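Local coordinates for protein Beta/alpha-amylase (Paenibacillus polymyxa, PDB 3VOC) that hydrolyses alpha-1,4-glucosidic linkages of starch through its family 14 beta-amylase domain, the part present here, releasing maltose from non-reducing chain ends, at residues A[44-49]-A[57-62]; A[76-81]-A[138-143]; A[34-39]-A[150-155]; A[96-101]-A[130-135]. One frame throughout, in Å; residues are numbered along the deposited sequence.

Contact 1: A[44-49]-A[57-62]; sequences WGYVES and WSYYKT. With CA (calcium ion), chain B.
One face of the Trp57 indole carries Val47: CB stands 3.9 Å from the centroid of the six-membered ring and 16° off its normal, a CH-pi contact. Val47 CG1 also reaches the edge of the Tyr60 ring, 3.5 Å from CD2, wedging the methyl between two aromatics. Tyr59 CD2 lies over the centre of a Tyr60 face. The edge of Tyr46 turns toward the face of Tyr59, offset edge-to-face, planes at 82° and centroids 5.8 Å apart. Tyr46 CD2 comes within 3.4 Å of Tyr60 OH, a hydroxyl hydrogen-bonded to Trp43 N. Trp57 CB points away from helix 44-47, and a CG placed beside the backbone N (chi1 -64°) brings the indole back beneath Val47. Trp57 NE1 is bonded to Ser139. Replacing Trp57 by an alanine would probably leave Val47 without its aromatic floor and the Ser139 hydroxyl without this donor. Trp44 NE1 donates in its ring plane to Glu48 OE1 through an essentially straight 2.7 Å bond, while Glu48 OE2 binds calcium at 2.4 Å. The two segments share no polar bond; behind them, this indole and a calcium-bound water, both donating to OE1, are likely to fix the carboxylate's rotation and direct OE2 at calcium.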
# COMPACT_ATOMS: atom_id res chain seq x y z
N TRP A 44 -13.50 3.61 1.22
CA TRP A 44 -14.23 3.62 2.48
C TRP A 44 -15.18 4.82 2.59
O TRP A 44 -16.34 4.68 3.03
CB TRP A 44 -13.24 3.61 3.66
CG TRP A 44 -13.86 3.14 4.96
CD1 TRP A 44 -15.12 2.60 5.15
CD2 TRP A 44 -13.22 3.13 6.24
NE1 TRP A 44 -15.29 2.27 6.47
CE2 TRP A 44 -14.14 2.58 7.16
CE3 TRP A 44 -11.94 3.52 6.70
CZ2 TRP A 44 -13.84 2.44 8.52
CZ3 TRP A 44 -11.64 3.36 8.03
CH2 TRP A 44 -12.59 2.82 8.94
N GLY A 45 -14.68 5.98 2.15
CA GLY A 45 -15.43 7.25 2.19
C GLY A 45 -16.70 7.23 1.35
O GLY A 45 -17.61 8.01 1.60
N TYR A 46 -16.74 6.35 0.35
CA TYR A 46 -17.91 6.17 -0.50
C TYR A 46 -18.94 5.23 0.10
O TYR A 46 -20.13 5.36 -0.19
CB TYR A 46 -17.53 5.58 -1.86
CG TYR A 46 -17.01 6.55 -2.90
CD1 TYR A 46 -16.59 7.83 -2.56
CD2 TYR A 46 -16.89 6.15 -4.24
CE1 TYR A 46 -16.08 8.72 -3.53
CE2 TYR A 46 -16.39 7.03 -5.22
CZ TYR A 46 -15.98 8.30 -4.85
OH TYR A 46 -15.47 9.17 -5.80
N VAL A 47 -18.49 4.24 0.86
CA VAL A 47 -19.36 3.11 1.19
C VAL A 47 -19.84 3.06 2.64
O VAL A 47 -20.74 2.31 2.94
CB VAL A 47 -18.73 1.73 0.79
CG1 VAL A 47 -18.35 1.71 -0.69
CG2 VAL A 47 -17.49 1.41 1.67
N GLU A 48 -19.21 3.83 3.52
CA GLU A 48 -19.67 3.91 4.91
C GLU A 48 -19.63 5.38 5.36
O GLU A 48 -19.15 5.69 6.44
CB GLU A 48 -18.82 3.00 5.81
CG GLU A 48 -19.45 2.64 7.17
CD GLU A 48 -18.56 1.77 8.05
OE1 GLU A 48 -17.56 1.19 7.55
OE2 GLU A 48 -18.85 1.66 9.27
N SER A 49 -20.16 6.28 4.53
CA SER A 49 -20.01 7.71 4.75
C SER A 49 -21.04 8.27 5.73
O SER A 49 -20.75 9.22 6.47
CB SER A 49 -20.12 8.51 3.44
OG SER A 49 -21.43 8.42 2.88
N TRP A 57 -23.45 0.54 -0.84
CA TRP A 57 -22.66 -0.20 -1.82
C TRP A 57 -23.18 -0.02 -3.25
O TRP A 57 -22.63 -0.63 -4.17
CB TRP A 57 -22.64 -1.70 -1.47
CG TRP A 57 -21.95 -2.01 -0.17
CD1 TRP A 57 -22.54 -2.35 1.01
CD2 TRP A 57 -20.54 -2.01 0.08
NE1 TRP A 57 -21.59 -2.58 1.98
CE2 TRP A 57 -20.35 -2.38 1.43
CE3 TRP A 57 -19.41 -1.77 -0.71
CZ2 TRP A 57 -19.08 -2.49 2.01
CZ3 TRP A 57 -18.15 -1.88 -0.14
CH2 TRP A 57 -18.00 -2.23 1.21
N SER A 58 -24.22 0.80 -3.44
CA SER A 58 -24.94 0.81 -4.74
C SER A 58 -24.05 1.21 -5.92
O SER A 58 -24.09 0.59 -6.97
CB SER A 58 -26.21 1.68 -4.69
OG SER A 58 -25.90 3.03 -4.37
N TYR A 59 -23.22 2.23 -5.74
CA TYR A 59 -22.28 2.62 -6.80
C TYR A 59 -21.33 1.47 -7.20
O TYR A 59 -21.06 1.25 -8.39
CB TYR A 59 -21.51 3.87 -6.40
CG TYR A 59 -20.32 4.18 -7.30
CD1 TYR A 59 -20.50 4.82 -8.52
CD2 TYR A 59 -19.02 3.85 -6.90
CE1 TYR A 59 -19.41 5.12 -9.35
CE2 TYR A 59 -17.92 4.16 -7.71
CZ TYR A 59 -18.13 4.80 -8.93
OH TYR A 59 -17.05 5.10 -9.74
N TYR A 60 -20.82 0.74 -6.22
CA TYR A 60 -19.91 -0.35 -6.54
C TYR A 60 -20.59 -1.59 -7.10
O TYR A 60 -19.99 -2.34 -7.85
CB TYR A 60 -18.98 -0.69 -5.37
CG TYR A 60 -17.93 0.37 -5.21
CD1 TYR A 60 -16.92 0.51 -6.16
CD2 TYR A 60 -17.96 1.27 -4.12
CE1 TYR A 60 -15.95 1.50 -6.03
CE2 TYR A 60 -16.97 2.27 -3.97
CZ TYR A 60 -15.98 2.38 -4.94
OH TYR A 60 -14.99 3.34 -4.85
N LYS A 61 -21.86 -1.78 -6.76
CA LYS A 61 -22.64 -2.84 -7.41
C LYS A 61 -22.84 -2.48 -8.89
O LYS A 61 -22.66 -3.32 -9.77
CB LYS A 61 -23.97 -3.07 -6.69
CG LYS A 61 -23.85 -3.95 -5.44
CD LYS A 61 -25.08 -3.86 -4.56
CE LYS A 61 -24.99 -4.85 -3.37
NZ LYS A 61 -25.89 -4.44 -2.22
N THR A 62 -23.14 -1.21 -9.16
CA THR A 62 -23.22 -0.74 -10.55
C THR A 62 -21.89 -0.93 -11.30
O THR A 62 -21.87 -1.39 -12.45
CB THR A 62 -23.65 0.74 -10.61
OG1 THR A 62 -24.89 0.90 -9.92
CG2 THR A 62 -23.82 1.20 -12.06
CA CA B . -18.05 0.40 11.09
O HOH W 1 -16.82 -0.56 9.34

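Contact 2: A[76-81]-A[138-143]; sequences PIISTH and ASFAEN
A single methyl group sits almost centrally over an aromatic ring: Ile78 CD1 is 3.9 Å from the centroid of Phe140 and only 12° off the ring normal. That CH-pi contact and one proline corner make up the whole meeting of 76-81 with 138-143, which buries just 122 Å² although the three touching residues are all buried. The height of CD1 above the ring plane, 3.8 Å, is ordinary van der Waals spacing and gives no sign of strain.

The torsions of both residues explain how the groups meet. Phe140 has CG anti to the backbone N (chi1 -179°), which carries the ring out from the helix toward the strand. In Ile78, CG1 lies beside the backbone N and the chain bends again at chi2 (-55°), turning CD1 over the ring. Pro76, two residues earlier on the strand, meets the far end of the same phenyl group: its CG is 3.6 Å from Phe140 CZ and its CB 3.8 Å from that atom. The two side chains cross at about a right angle, and the proline approaches the ring obliquely.

Behind the ring, Asn143 ND2 returns a straight bond to Ser139 O (2.9 Å), joining the backbone N-H of Asn143 on the other face of that carbonyl. Phe140 also stacks with Phe144 and touches Phe268 of helix 240-268. Outward-facing strand residues i and i+2 resting against a surrounding helix are characteristic of a TIM barrel, here strand 73-79 beneath helix 127-144.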
# COMPACT_ATOMS: atom_id res chain seq x y z
N PRO A 76 -11.54 -6.04 -6.36
CA PRO A 76 -11.76 -4.89 -5.48
C PRO A 76 -10.58 -4.68 -4.53
O PRO A 76 -9.99 -5.65 -4.05
CB PRO A 76 -13.00 -5.31 -4.70
CG PRO A 76 -12.84 -6.81 -4.58
CD PRO A 76 -12.26 -7.24 -5.90
N ILE A 77 -10.22 -3.41 -4.33
CA ILE A 77 -9.29 -3.02 -3.29
C ILE A 77 -10.18 -2.40 -2.22
O ILE A 77 -10.87 -1.42 -2.49
CB ILE A 77 -8.26 -1.96 -3.78
CG1 ILE A 77 -7.53 -2.46 -5.05
CG2 ILE A 77 -7.28 -1.61 -2.64
CD1 ILE A 77 -6.90 -1.33 -5.94
N ILE A 78 -10.18 -2.97 -1.02
CA ILE A 78 -10.95 -2.36 0.07
C ILE A 78 -10.14 -1.16 0.61
O ILE A 78 -9.25 -1.29 1.46
CB ILE A 78 -11.32 -3.37 1.16
CG1 ILE A 78 -11.92 -4.65 0.54
CG2 ILE A 78 -12.27 -2.71 2.19
CD1 ILE A 78 -13.16 -4.40 -0.38
N SER A 79 -10.46 0.02 0.09
CA SER A 79 -9.57 1.17 0.23
C SER A 79 -9.91 2.02 1.45
O SER A 79 -10.65 3.00 1.34
CB SER A 79 -9.61 2.01 -1.05
OG SER A 79 -9.09 1.24 -2.11
N THR A 80 -9.39 1.59 2.59
CA THR A 80 -9.53 2.25 3.88
C THR A 80 -8.46 3.36 4.01
O THR A 80 -7.72 3.46 5.01
CB THR A 80 -9.35 1.23 5.00
OG1 THR A 80 -8.17 0.46 4.73
CG2 THR A 80 -10.55 0.27 5.07
N HIS A 81 -8.35 4.17 2.96
CA HIS A 81 -7.45 5.31 2.99
C HIS A 81 -8.10 6.49 2.29
O HIS A 81 -9.11 6.32 1.60
CB HIS A 81 -6.07 4.97 2.40
CG HIS A 81 -6.11 4.47 0.99
ND1 HIS A 81 -6.36 3.15 0.67
CD2 HIS A 81 -5.89 5.10 -0.19
CE1 HIS A 81 -6.31 3.00 -0.64
NE2 HIS A 81 -6.03 4.17 -1.19
N ALA A 138 -16.79 -7.56 6.49
CA ALA A 138 -18.02 -8.34 6.69
C ALA A 138 -19.12 -7.81 5.80
O ALA A 138 -19.81 -8.57 5.12
CB ALA A 138 -18.45 -8.29 8.19
N SER A 139 -19.29 -6.48 5.80
CA SER A 139 -20.30 -5.88 4.98
C SER A 139 -20.04 -6.13 3.49
O SER A 139 -20.98 -6.42 2.75
CB SER A 139 -20.44 -4.39 5.24
OG SER A 139 -21.58 -3.91 4.56
N PHE A 140 -18.78 -6.00 3.07
CA PHE A 140 -18.45 -6.26 1.66
C PHE A 140 -18.80 -7.69 1.27
O PHE A 140 -19.42 -7.94 0.23
CB PHE A 140 -16.95 -6.01 1.37
CG PHE A 140 -16.59 -6.24 -0.06
CD1 PHE A 140 -16.89 -5.29 -1.04
CD2 PHE A 140 -15.99 -7.43 -0.44
CE1 PHE A 140 -16.59 -5.54 -2.39
CE2 PHE A 140 -15.69 -7.68 -1.78
CZ PHE A 140 -15.99 -6.74 -2.76
N ALA A 141 -18.39 -8.63 2.12
CA ALA A 141 -18.61 -10.04 1.87
C ALA A 141 -20.11 -10.32 1.73
O ALA A 141 -20.54 -11.01 0.80
CB ALA A 141 -18.01 -10.87 3.00
N GLU A 142 -20.90 -9.75 2.64
CA GLU A 142 -22.35 -9.91 2.64
C GLU A 142 -23.00 -9.31 1.38
O GLU A 142 -23.89 -9.91 0.77
CB GLU A 142 -22.92 -9.27 3.91
CG GLU A 142 -24.39 -9.54 4.15
CD GLU A 142 -24.78 -9.27 5.60
OE1 GLU A 142 -24.86 -8.08 5.98
OE2 GLU A 142 -24.99 -10.26 6.35
N ASN A 143 -22.53 -8.14 0.97
CA ASN A 143 -23.13 -7.46 -0.18
C ASN A 143 -22.68 -7.97 -1.55
O ASN A 143 -23.41 -7.83 -2.54
CB ASN A 143 -22.92 -5.96 -0.09
CG ASN A 143 -23.89 -5.32 0.88
OD1 ASN A 143 -24.94 -4.84 0.47
ND2 ASN A 143 -23.55 -5.32 2.16

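Contact 3: A[34-39]-A[150-155]; sequences GVYAIT and IIPKIY
Tyr36 and Pro152 lie alongside each other, running opposite ways, with the phenol end of one against the pyrrolidine of the other. Tyr36 OH is 3.5 Å from Pro152 CB, and ring atom CE2 is 3.8 Å from Pro152 CG; the proline comes to the ring obliquely. The hydroxyl's short approach here is to carbon, so this is packing and not a polar bond. The Tyr36 side chain does not start out toward Pro152: with CG anti to the backbone N (chi1 179°) the ring reaches far enough to bring its end there. A serine at Tyr36 would probably leave Pro152 CB and CG without this cover, since both contacting atoms belong to the phenol end. Deeper in, Thr39 and Tyr155 both point toward the other segment, but barely meet: Thr39 CG2 lies near the plane of the tyrosine ring, 4.5 Å from CE2 at its edge. The touching parts run 25° apart, and the nearest CA atoms, those of Thr39 and Tyr155, are still 8.9 Å from each other. Such spacing fits barrel strands separated by one neighbour: strand 73-79 lies between 37-43 and 153-156, its Lys73 touching Tyr36 and its Val75 touching Pro152.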
# COMPACT_ATOMS: atom_id res chain seq x y z
N GLY A 34 -7.72 -8.81 -24.44
CA GLY A 34 -7.29 -9.92 -23.60
C GLY A 34 -7.03 -9.54 -22.15
O GLY A 34 -6.52 -10.35 -21.39
N VAL A 35 -7.39 -8.32 -21.76
CA VAL A 35 -7.32 -7.95 -20.33
C VAL A 35 -8.21 -8.89 -19.52
O VAL A 35 -9.31 -9.21 -19.95
CB VAL A 35 -7.70 -6.46 -20.12
CG1 VAL A 35 -7.85 -6.13 -18.63
CG2 VAL A 35 -6.65 -5.55 -20.76
N TYR A 36 -7.70 -9.34 -18.37
CA TYR A 36 -8.37 -10.30 -17.51
C TYR A 36 -9.33 -9.67 -16.52
O TYR A 36 -10.50 -10.10 -16.41
CB TYR A 36 -7.32 -11.11 -16.73
CG TYR A 36 -7.89 -12.15 -15.77
CD1 TYR A 36 -8.55 -13.30 -16.24
CD2 TYR A 36 -7.73 -11.99 -14.39
CE1 TYR A 36 -9.05 -14.26 -15.34
CE2 TYR A 36 -8.21 -12.93 -13.50
CZ TYR A 36 -8.86 -14.06 -13.97
OH TYR A 36 -9.32 -14.96 -13.04
N ALA A 37 -8.84 -8.67 -15.78
CA ALA A 37 -9.62 -8.05 -14.72
C ALA A 37 -9.43 -6.54 -14.64
O ALA A 37 -8.47 -5.99 -15.18
CB ALA A 37 -9.28 -8.67 -13.38
N ILE A 38 -10.39 -5.89 -13.99
CA ILE A 38 -10.28 -4.49 -13.62
C ILE A 38 -10.05 -4.41 -12.11
O ILE A 38 -10.80 -5.03 -11.34
CB ILE A 38 -11.55 -3.68 -13.98
CG1 ILE A 38 -11.87 -3.78 -15.49
CG2 ILE A 38 -11.45 -2.22 -13.48
CD1 ILE A 38 -10.79 -3.18 -16.42
N THR A 39 -8.99 -3.71 -11.70
CA THR A 39 -8.77 -3.44 -10.26
C THR A 39 -9.36 -2.06 -9.88
O THR A 39 -9.31 -1.11 -10.66
CB THR A 39 -7.29 -3.54 -9.81
OG1 THR A 39 -6.59 -2.37 -10.25
CG2 THR A 39 -6.60 -4.81 -10.39
N ILE A 150 -17.11 -13.59 -10.32
CA ILE A 150 -16.32 -12.60 -11.06
C ILE A 150 -15.13 -12.02 -10.28
O ILE A 150 -14.33 -11.26 -10.85
CB ILE A 150 -17.18 -11.46 -11.66
CG1 ILE A 150 -17.60 -10.47 -10.57
CG2 ILE A 150 -18.38 -12.06 -12.46
CD1 ILE A 150 -18.04 -9.11 -11.11
N ILE A 151 -15.01 -12.36 -9.00
CA ILE A 151 -13.94 -11.83 -8.14
C ILE A 151 -12.86 -12.90 -7.95
O ILE A 151 -13.07 -13.87 -7.23
CB ILE A 151 -14.49 -11.32 -6.79
CG1 ILE A 151 -15.47 -10.16 -7.01
CG2 ILE A 151 -13.34 -10.88 -5.85
CD1 ILE A 151 -16.18 -9.70 -5.74
N PRO A 152 -11.71 -12.74 -8.62
CA PRO A 152 -10.67 -13.78 -8.54
C PRO A 152 -9.64 -13.54 -7.44
O PRO A 152 -8.82 -14.42 -7.17
CB PRO A 152 -9.98 -13.66 -9.90
CG PRO A 152 -10.07 -12.19 -10.22
CD PRO A 152 -11.37 -11.70 -9.60
N LYS A 153 -9.69 -12.36 -6.83
CA LYS A 153 -8.65 -11.91 -5.91
C LYS A 153 -9.17 -10.66 -5.23
O LYS A 153 -9.96 -9.91 -5.82
CB LYS A 153 -7.36 -11.62 -6.69
CG LYS A 153 -6.16 -11.24 -5.84
CD LYS A 153 -4.87 -11.66 -6.52
CE LYS A 153 -3.77 -11.88 -5.46
NZ LYS A 153 -2.55 -12.53 -6.00
N ILE A 154 -8.78 -10.45 -3.98
CA ILE A 154 -9.17 -9.23 -3.25
C ILE A 154 -7.93 -8.55 -2.67
O ILE A 154 -7.07 -9.25 -2.14
CB ILE A 154 -10.16 -9.56 -2.10
CG1 ILE A 154 -11.44 -10.21 -2.67
CG2 ILE A 154 -10.50 -8.29 -1.29
CD1 ILE A 154 -12.39 -10.85 -1.63
N TYR A 155 -7.86 -7.22 -2.77
CA TYR A 155 -6.75 -6.47 -2.16
C TYR A 155 -7.18 -5.76 -0.89
O TYR A 155 -8.33 -5.30 -0.78
CB TYR A 155 -6.10 -5.47 -3.14
CG TYR A 155 -5.33 -6.13 -4.28
CD1 TYR A 155 -4.51 -7.25 -4.05
CD2 TYR A 155 -5.40 -5.64 -5.59
CE1 TYR A 155 -3.81 -7.88 -5.10
CE2 TYR A 155 -4.69 -6.26 -6.64
CZ TYR A 155 -3.89 -7.37 -6.39
OH TYR A 155 -3.19 -8.00 -7.43

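Contact 4: A[96-101]-A[130-135]; sequences PSWLSS and GKQYDE. With CA (calcium ion), chain B.
Van der Waals contact joins Trp98 and Leu99 to Gln132. Trp98 CH2 comes within 3.4 Å of Gln132 OE1, and the amide oxygen lies near the plane of the indole, at its edge; ring and amide planes are 62° apart. Leu99 CD2 touches the aliphatic part of the same residue, 4.1 Å from Gln132 CG, as the two chains pass head to tail. The indole owes its position partly to an uncommon torsion, CG lying between the backbone N and the carbonyl carbon (chi1 49°), and partly to its N-H, which bonds to Glu48 O. Pro96 CB and Leu99 CG both rest on one face of the indole, toward its rim.

Gln132 OE1 and Glu135 OE1 both coordinate the calcium, at 2.3 Å and 2.2 Å; the residues are three positions apart along helix 127-144, so both face the ion from one side of the helix. Glu48, Asp52 and Asn53, together with a water, complete the site in this catalytic TIM-barrel domain. Gln132 bends at chi2 (-60°), which curls its amide oxygen back to the metal; the 3.1 Å between Gln132 OE1 and Glu135 OE1 reflects their shared ligation and is no hydrogen bond.

Among the hydrogen bonds, the calcium-bound water donates to Gln132 O at 2.8 Å, so this residue holds the metal directly and through the water. In the 3-10 segment 97-101, Ser100 OG bonds to Ser97 O, and Ser101 OG meets a lone pair of Trp98 O.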
# COMPACT_ATOMS: atom_id res chain seq x y z
N PRO A 96 -14.38 8.12 6.30
CA PRO A 96 -15.71 8.46 6.81
C PRO A 96 -15.63 9.50 7.92
O PRO A 96 -14.88 9.33 8.90
CB PRO A 96 -16.21 7.12 7.34
CG PRO A 96 -15.59 6.10 6.39
CD PRO A 96 -14.19 6.65 6.19
N SER A 97 -16.36 10.59 7.77
CA SER A 97 -16.19 11.74 8.66
C SER A 97 -16.57 11.48 10.11
O SER A 97 -16.03 12.13 11.01
CB SER A 97 -16.94 12.96 8.12
OG SER A 97 -18.33 12.68 8.08
N TRP A 98 -17.50 10.54 10.35
CA TRP A 98 -17.96 10.21 11.71
C TRP A 98 -16.87 9.53 12.56
O TRP A 98 -16.98 9.46 13.80
CB TRP A 98 -19.22 9.33 11.67
CG TRP A 98 -19.08 8.16 10.74
CD1 TRP A 98 -19.52 8.09 9.45
CD2 TRP A 98 -18.41 6.94 11.01
NE1 TRP A 98 -19.19 6.86 8.90
CE2 TRP A 98 -18.51 6.14 9.85
CE3 TRP A 98 -17.77 6.41 12.14
CZ2 TRP A 98 -17.96 4.86 9.77
CZ3 TRP A 98 -17.22 5.14 12.06
CH2 TRP A 98 -17.32 4.38 10.89
N LEU A 99 -15.82 9.02 11.91
CA LEU A 99 -14.72 8.37 12.63
C LEU A 99 -14.11 9.28 13.70
O LEU A 99 -13.73 8.82 14.77
CB LEU A 99 -13.62 7.87 11.68
CG LEU A 99 -13.92 6.56 10.95
CD1 LEU A 99 -13.04 6.41 9.70
CD2 LEU A 99 -13.72 5.34 11.87
N SER A 100 -14.07 10.58 13.40
CA SER A 100 -13.51 11.60 14.28
C SER A 100 -14.23 11.66 15.63
O SER A 100 -13.66 12.14 16.61
CB SER A 100 -13.59 12.97 13.60
OG SER A 100 -14.95 13.37 13.44
N SER A 101 -15.48 11.21 15.66
CA SER A 101 -16.26 11.25 16.89
C SER A 101 -16.18 9.92 17.66
O SER A 101 -16.82 9.77 18.70
CB SER A 101 -17.71 11.66 16.58
OG SER A 101 -18.41 10.61 15.95
N GLY A 130 -8.85 -2.20 13.79
CA GLY A 130 -9.13 -3.62 13.45
C GLY A 130 -10.62 -3.90 13.41
O GLY A 130 -11.12 -4.55 12.49
N LYS A 131 -11.34 -3.39 14.41
CA LYS A 131 -12.78 -3.60 14.53
C LYS A 131 -13.49 -2.97 13.33
O LYS A 131 -14.32 -3.61 12.70
CB LYS A 131 -13.33 -3.00 15.84
CG LYS A 131 -14.82 -3.24 16.05
CD LYS A 131 -15.34 -2.67 17.37
CE LYS A 131 -16.81 -3.03 17.55
NZ LYS A 131 -17.45 -2.17 18.58
N GLN A 132 -13.16 -1.71 13.04
CA GLN A 132 -13.75 -1.03 11.88
C GLN A 132 -13.52 -1.78 10.56
O GLN A 132 -14.44 -1.92 9.76
CB GLN A 132 -13.29 0.43 11.77
CG GLN A 132 -13.89 1.36 12.84
CD GLN A 132 -15.41 1.44 12.80
OE1 GLN A 132 -16.03 1.37 11.73
NE2 GLN A 132 -16.02 1.62 13.97
N TYR A 133 -12.30 -2.29 10.33
CA TYR A 133 -12.03 -2.99 9.07
C TYR A 133 -12.78 -4.31 9.03
O TYR A 133 -13.27 -4.73 7.99
CB TYR A 133 -10.53 -3.25 8.88
CG TYR A 133 -9.65 -2.03 8.56
CD1 TYR A 133 -10.01 -0.73 8.94
CD2 TYR A 133 -8.42 -2.20 7.94
CE1 TYR A 133 -9.18 0.37 8.66
CE2 TYR A 133 -7.58 -1.11 7.65
CZ TYR A 133 -7.96 0.16 8.03
OH TYR A 133 -7.12 1.22 7.77
N ASP A 134 -12.84 -4.98 10.18
CA ASP A 134 -13.60 -6.24 10.31
C ASP A 134 -15.07 -6.03 9.91
O ASP A 134 -15.62 -6.80 9.12
CB ASP A 134 -13.46 -6.78 11.75
CG ASP A 134 -14.03 -8.18 11.94
OD1 ASP A 134 -14.20 -8.94 10.96
OD2 ASP A 134 -14.30 -8.54 13.10
N GLU A 135 -15.71 -4.97 10.43
CA GLU A 135 -17.09 -4.65 10.05
C GLU A 135 -17.23 -4.35 8.55
O GLU A 135 -18.21 -4.75 7.92
CB GLU A 135 -17.62 -3.43 10.82
CG GLU A 135 -17.67 -3.61 12.34
CD GLU A 135 -17.93 -2.29 13.05
OE1 GLU A 135 -17.51 -1.22 12.55
OE2 GLU A 135 -18.56 -2.33 14.13
CA CA B . -18.05 0.40 11.09
O HOH W 1 -16.82 -0.56 9.34

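In the fold
Contacts 1 and 4 meet at the calcium, sharing the ion and one water, and Trp98 NE1 ties them through Glu48 O; in contact 1 the aromatic packing lies apart from the ligand Glu48, while in contact 4 it is against a ligand itself. Contact 2 lies deeper and is wholly apolar across its interface, yet it shares helix 127-144 with contact 4 and bonds to contact 1 through Trp57 with Ser139 and Lys61 with Asn143. Contact 3 is the least buried, sparse packing between two barrel strands and the residues leading into them; the strand of contact 2 lies between, pairing its backbone with Tyr155. Contacts 3 and 4, centres about 27 Å apart, do not touch.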